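Local structure of hypothetical protein Atu0636 (Agrobacterium tumefaciens, 2OZV) at residues Ala215-Glu227 against Phe236-Asn250. The protein is probably an S-adenosylmethionine-dependent O-methyltransferase of the small-domain methyltransferase family. Residues are numbered along the deposited sequence; the frame is centred on the assembly and turned at random.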
loop_
_atom_site.group_PDB
_atom_site.type_symbol
_atom_site.label_atom_id
_atom_site.label_comp_id
_atom_site.label_asym_id
_atom_site.label_seq_id
_atom_site.Cartn_x
_atom_site.Cartn_y
_atom_site.Cartn_z
ATOM N N ALA B 215 -7.625 6.026 14.014
ATOM C CA ALA B 215 -8.284 5.419 12.845
ATOM C C ALA B 215 -7.325 4.555 12.032
ATOM O O ALA B 215 -6.141 4.924 11.855
ATOM C CB ALA B 215 -8.893 6.490 11.957
ATOM N N ARG B 216 -7.827 3.426 11.530
ATOM C CA ARG B 216 -7.036 2.522 10.698
ATOM C C ARG B 216 -6.803 3.120 9.313
ATOM O O ARG B 216 -7.564 3.980 8.857
ATOM C CB ARG B 216 -7.726 1.164 10.568
ATOM C CG ARG B 216 -7.880 0.440 11.884
ATOM C CD ARG B 216 -6.996 -0.791 11.934
ATOM N NE ARG B 216 -7.439 -1.736 12.955
ATOM C CZ ARG B 216 -6.888 -1.846 14.161
ATOM N NH1 ARG B 216 -5.871 -1.063 14.505
ATOM N NH2 ARG B 216 -7.357 -2.735 15.030
ATOM N N LEU B 217 -5.757 2.652 8.643
ATOM C CA LEU B 217 -5.379 3.222 7.379
ATOM C C LEU B 217 -6.424 3.003 6.261
ATOM O O LEU B 217 -7.279 2.081 6.321
ATOM C CB LEU B 217 -3.994 2.737 6.959
ATOM C CG LEU B 217 -3.852 1.318 6.430
ATOM C CD1 LEU B 217 -4.255 1.177 4.934
ATOM C CD2 LEU B 217 -2.364 0.959 6.590
ATOM N N THR B 218 -6.332 3.851 5.252
ATOM C CA THR B 218 -7.212 3.830 4.088
ATOM C C THR B 218 -6.321 3.975 2.854
ATOM O O THR B 218 -5.406 4.832 2.867
ATOM C CB THR B 218 -8.136 5.091 4.182
ATOM O OG1 THR B 218 -9.047 4.908 5.266
ATOM C CG2 THR B 218 -8.915 5.271 2.923
ATOM N N PHE B 219 -6.561 3.174 1.795
ATOM C CA PHE B 219 -5.991 3.497 0.489
ATOM C C PHE B 219 -7.019 4.240 -0.330
ATOM O O PHE B 219 -8.094 3.698 -0.673
ATOM C CB PHE B 219 -5.540 2.229 -0.287
ATOM C CG PHE B 219 -4.236 1.625 0.203
ATOM C CD1 PHE B 219 -4.219 0.750 1.298
ATOM C CD2 PHE B 219 -3.025 1.946 -0.440
ATOM C CE1 PHE B 219 -3.010 0.190 1.754
ATOM C CE2 PHE B 219 -1.816 1.363 -0.003
ATOM C CZ PHE B 219 -1.827 0.496 1.107
ATOM N N ARG B 220 -6.686 5.474 -0.691
ATOM C CA ARG B 220 -7.577 6.282 -1.547
ATOM C C ARG B 220 -7.539 5.782 -2.984
ATOM O O ARG B 220 -6.586 5.085 -3.384
ATOM C CB ARG B 220 -7.130 7.765 -1.514
ATOM C CG ARG B 220 -7.250 8.421 -0.136
ATOM C CD ARG B 220 -8.701 8.704 0.254
ATOM N NE ARG B 220 -9.408 9.460 -0.790
ATOM C CZ ARG B 220 -9.411 10.795 -0.896
ATOM N NH1 ARG B 220 -8.771 11.552 0.002
ATOM N NH2 ARG B 220 -10.081 11.390 -1.893
ATOM N N ALA B 221 -8.547 6.133 -3.783
ATOM C CA ALA B 221 -8.458 5.879 -5.237
ATOM C C ALA B 221 -7.158 6.530 -5.730
ATOM O O ALA B 221 -6.777 7.601 -5.249
ATOM C CB ALA B 221 -9.674 6.464 -5.992
ATOM N N PRO B 222 -6.474 5.888 -6.670
ATOM C CA PRO B 222 -5.147 6.398 -7.054
ATOM C C PRO B 222 -5.246 7.596 -7.960
ATOM O O PRO B 222 -6.329 7.859 -8.523
ATOM C CB PRO B 222 -4.537 5.218 -7.827
ATOM C CG PRO B 222 -5.740 4.589 -8.474
ATOM C CD PRO B 222 -6.819 4.650 -7.404
ATOM N N LEU B 223 -4.147 8.342 -8.063
ATOM C CA LEU B 223 -4.040 9.393 -9.091
ATOM C C LEU B 223 -3.304 8.824 -10.293
ATOM O O LEU B 223 -2.248 8.193 -10.128
ATOM C CB LEU B 223 -3.316 10.601 -8.535
ATOM C CG LEU B 223 -3.999 11.302 -7.354
ATOM C CD1 LEU B 223 -3.093 12.381 -6.779
ATOM C CD2 LEU B 223 -5.317 11.921 -7.803
ATOM N N ILE B 224 -3.868 9.026 -11.488
ATOM C CA ILE B 224 -3.229 8.611 -12.735
ATOM C C ILE B 224 -2.767 9.900 -13.396
ATOM O O ILE B 224 -3.589 10.802 -13.660
ATOM C CB ILE B 224 -4.193 7.823 -13.648
ATOM C CG1 ILE B 224 -4.969 6.752 -12.841
ATOM C CG2 ILE B 224 -3.462 7.230 -14.871
ATOM C CD1 ILE B 224 -4.149 5.590 -12.285
HETATM N N MSE B 225 -1.461 10.005 -13.630
HETATM C CA MSE B 225 -0.843 11.241 -14.137
HETATM C C MSE B 225 -1.313 11.622 -15.550
HETATM O O MSE B 225 -1.644 12.783 -15.813
HETATM C CB MSE B 225 0.679 11.092 -14.161
HETATM C CG MSE B 225 1.366 11.141 -12.819
HETATM SE SE MSE B 225 3.156 10.301 -12.903
HETATM C CE MSE B 225 3.914 11.061 -14.522
ATOM N N HIS B 226 -1.321 10.637 -16.443
ATOM C CA HIS B 226 -1.562 10.840 -17.882
ATOM C C HIS B 226 -2.585 9.864 -18.463
ATOM O O HIS B 226 -2.733 8.751 -17.966
ATOM C CB HIS B 226 -0.252 10.651 -18.674
ATOM C CG HIS B 226 0.871 11.523 -18.214
ATOM N ND1 HIS B 226 0.973 12.855 -18.563
ATOM C CD2 HIS B 226 1.947 11.255 -17.439
ATOM C CE1 HIS B 226 2.058 13.371 -18.012
ATOM N NE2 HIS B 226 2.664 12.423 -17.319
ATOM N N GLU B 227 -3.269 10.259 -19.541
ATOM C CA GLU B 227 -4.039 9.295 -20.328
ATOM C C GLU B 227 -3.039 8.548 -21.203
ATOM O O GLU B 227 -1.944 9.067 -21.487
ATOM C CB GLU B 227 -5.106 9.953 -21.228
ATOM C CG GLU B 227 -6.056 10.943 -20.552
ATOM C CD GLU B 227 -7.041 10.297 -19.574
ATOM O OE1 GLU B 227 -7.191 9.048 -19.582
ATOM O OE2 GLU B 227 -7.668 11.062 -18.791
ATOM N N PHE B 236 -7.707 16.399 -13.213
ATOM C CA PHE B 236 -7.530 16.656 -11.779
ATOM C C PHE B 236 -6.067 16.937 -11.456
ATOM O O PHE B 236 -5.759 17.894 -10.752
ATOM C CB PHE B 236 -8.070 15.524 -10.888
ATOM C CG PHE B 236 -7.989 15.829 -9.402
ATOM C CD1 PHE B 236 -8.652 16.939 -8.863
ATOM C CD2 PHE B 236 -7.257 15.012 -8.543
ATOM C CE1 PHE B 236 -8.580 17.223 -7.492
ATOM C CE2 PHE B 236 -7.187 15.292 -7.175
ATOM C CZ PHE B 236 -7.848 16.386 -6.651
ATOM N N VAL B 237 -5.173 16.098 -11.981
ATOM C CA VAL B 237 -3.736 16.252 -11.745
ATOM C C VAL B 237 -3.214 17.551 -12.359
ATOM O O VAL B 237 -2.347 18.229 -11.780
ATOM C CB VAL B 237 -2.952 15.026 -12.260
ATOM C CG1 VAL B 237 -1.439 15.242 -12.168
ATOM C CG2 VAL B 237 -3.379 13.779 -11.472
ATOM N N ASP B 238 -3.755 17.919 -13.508
ATOM C CA ASP B 238 -3.358 19.180 -14.106
ATOM C C ASP B 238 -3.703 20.375 -13.209
ATOM O O ASP B 238 -2.877 21.279 -13.060
ATOM C CB ASP B 238 -3.939 19.353 -15.506
ATOM C CG ASP B 238 -3.248 20.456 -16.273
ATOM O OD1 ASP B 238 -1.998 20.414 -16.418
ATOM O OD2 ASP B 238 -3.957 21.384 -16.695
ATOM N N ASP B 239 -4.906 20.375 -12.624
ATOM C CA ASP B 239 -5.290 21.365 -11.604
ATOM C C ASP B 239 -4.336 21.385 -10.398
ATOM O O ASP B 239 -3.973 22.466 -9.909
ATOM C CB ASP B 239 -6.721 21.126 -11.117
ATOM C CG ASP B 239 -7.764 21.564 -12.118
ATOM O OD1 ASP B 239 -7.450 22.428 -12.964
ATOM O OD2 ASP B 239 -8.901 21.041 -12.054
ATOM N N LEU B 240 -3.947 20.207 -9.909
ATOM C CA LEU B 240 -2.993 20.125 -8.804
ATOM C C LEU B 240 -1.669 20.776 -9.220
ATOM O O LEU B 240 -1.111 21.602 -8.480
ATOM C CB LEU B 240 -2.780 18.680 -8.354
ATOM C CG LEU B 240 -4.000 17.950 -7.788
ATOM C CD1 LEU B 240 -3.549 16.576 -7.333
ATOM C CD2 LEU B 240 -4.720 18.719 -6.654
ATOM N N ASN B 241 -1.206 20.441 -10.422
ATOM C CA ASN B 241 0.038 20.991 -10.958
ATOM C C ASN B 241 0.068 22.515 -11.106
ATOM O O ASN B 241 1.097 23.143 -10.836
ATOM C CB ASN B 241 0.392 20.315 -12.285
ATOM C CG ASN B 241 1.844 20.512 -12.664
ATOM O OD1 ASN B 241 2.755 20.159 -11.905
ATOM N ND2 ASN B 241 2.070 21.077 -13.844
ATOM N N ASN B 242 -1.058 23.096 -11.516
ATOM C CA ASN B 242 -1.189 24.537 -11.689
ATOM C C ASN B 242 -1.375 25.293 -10.370
ATOM O O ASN B 242 -1.452 26.518 -10.373
ATOM C CB ASN B 242 -2.370 24.878 -12.621
ATOM C CG ASN B 242 -2.163 24.395 -14.068
ATOM O OD1 ASN B 242 -3.056 24.544 -14.913
ATOM N ND2 ASN B 242 -0.994 23.802 -14.349
ATOM N N GLY B 243 -1.469 24.577 -9.247
ATOM C CA GLY B 243 -1.804 25.232 -7.978
ATOM C C GLY B 243 -3.257 25.681 -7.953
ATOM O O GLY B 243 -3.643 26.512 -7.135
ATOM N N ARG B 244 -4.062 25.113 -8.852
ATOM C CA ARG B 244 -5.478 25.452 -9.006
ATOM C C ARG B 244 -6.412 24.708 -8.042
ATOM O O ARG B 244 -7.621 24.988 -7.993
ATOM C CB ARG B 244 -5.929 25.186 -10.450
ATOM C CG ARG B 244 -5.530 26.284 -11.438
ATOM C CD ARG B 244 -6.383 26.196 -12.703
ATOM N NE ARG B 244 -6.310 27.343 -13.627
ATOM C CZ ARG B 244 -5.805 28.561 -13.379
ATOM N NH1 ARG B 244 -5.271 28.869 -12.196
ATOM N NH2 ARG B 244 -5.829 29.486 -14.344
ATOM N N ALA B 245 -5.855 23.754 -7.288
ATOM C CA ALA B 245 -6.647 22.906 -6.413
ATOM C C ALA B 245 -5.793 22.236 -5.347
ATOM O O ALA B 245 -4.587 22.044 -5.516
ATOM C CB ALA B 245 -7.399 21.822 -7.233
ATOM N N ALA B 246 -6.446 21.878 -4.245
ATOM C CA ALA B 246 -5.873 20.988 -3.246
ATOM C C ALA B 246 -6.420 19.573 -3.436
ATOM O O ALA B 246 -7.459 19.369 -4.053
ATOM C CB ALA B 246 -6.203 21.482 -1.861
ATOM N N TYR B 247 -5.707 18.616 -2.877
ATOM C CA TYR B 247 -6.196 17.235 -2.809
ATOM C C TYR B 247 -6.496 16.955 -1.337
ATOM O O TYR B 247 -5.576 16.708 -0.547
ATOM C CB TYR B 247 -5.146 16.310 -3.394
ATOM C CG TYR B 247 -5.462 14.821 -3.216
ATOM C CD1 TYR B 247 -6.770 14.353 -3.359
ATOM C CD2 TYR B 247 -4.469 13.903 -2.855
ATOM C CE1 TYR B 247 -7.083 12.993 -3.180
ATOM C CE2 TYR B 247 -4.773 12.540 -2.681
ATOM C CZ TYR B 247 -6.068 12.104 -2.854
ATOM O OH TYR B 247 -6.376 10.782 -2.652
ATOM N N ALA B 248 -7.784 17.008 -0.996
ATOM C CA ALA B 248 -8.230 16.969 0.392
ATOM C C ALA B 248 -8.408 15.521 0.896
ATOM O O ALA B 248 -8.653 14.591 0.101
ATOM C CB ALA B 248 -9.541 17.746 0.527
ATOM N N ARG B 249 -8.283 15.343 2.206
ATOM C CA ARG B 249 -8.601 14.062 2.863
ATOM C C ARG B 249 -10.109 13.777 2.766
ATOM O O ARG B 249 -10.919 14.693 2.537
ATOM C CB ARG B 249 -8.123 14.074 4.324
ATOM C CG ARG B 249 -6.610 14.039 4.487
ATOM C CD ARG B 249 -6.170 14.198 5.945
ATOM N NE ARG B 249 -6.844 13.272 6.873
ATOM C CZ ARG B 249 -6.422 12.034 7.130
ATOM N NH1 ARG B 249 -5.343 11.536 6.496
ATOM N NH2 ARG B 249 -7.107 11.284 8.006
ATOM N N ASN B 250 -10.489 12.505 2.936
ATOM C CA ASN B 250 -11.910 12.147 3.066
ATOM C C ASN B 250 -12.580 12.918 4.200
ATOM O O ASN B 250 -11.974 13.145 5.243
ATOM C CB ASN B 250 -12.062 10.641 3.319
ATOM C CG ASN B 250 -11.908 9.817 2.045
ATOM O OD1 ASN B 250 -12.116 10.332 0.947
ATOM N ND2 ASN B 250 -11.531 8.533 2.188
HETATM O O HOH W 1 -11.141 7.606 4.870
HETATM O O HOH W 2 -10.216 14.316 -1.972
HETATM O O HOH W 3 -8.143 9.766 -4.487
#
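R220 slips its guanidinium between Y247 and N250. OD1 of N250 lies over the centre of one guanidinium face, 3.2 Å above the plane, while OH of Y247 lies over the opposite face; neither is hydrogen-bonded to it. The real bond runs at the edge: NH1 of R220 reaches O of A248 at 3.0 Å, nearly straight (169°), in the guanidinium plane and on a carbonyl lone pair. A water joins NH2 to the same oxygen. The R220 chain folds at chi2 (-73°) and chi3 (-52°), turning its head along the 248-250 backbone; the long, flexible arginine suits this, since NH1 also salt-bridges E190. Y247 suits the place because its hydroxyl, bonded to T192 and, through a water, to O of A221, ends an otherwise apolar ring. N250 directs ND2 to D201 of the second subunit.

Farther along, L223 is the apolar part: its two methyl branches divide, CD2 meeting the flat ring edge of F236 at CD2 (3.7 Å), CD1 approaching CD1 of L240 at 4.3 Å. The compact, branched V237 puts CG2 against O of I224, 3.7 Å away. Strand 218-224, outermost within this chain but with backbone bonds from F219 to the second subunit, adds to the 3-2-1-4-5-7-6 order characteristic of Rossmann-like methyltransferases, beside strand 186-195; helix 235-241 and its tail pack over this margin, with helix 24-30 touching L240 and Y247.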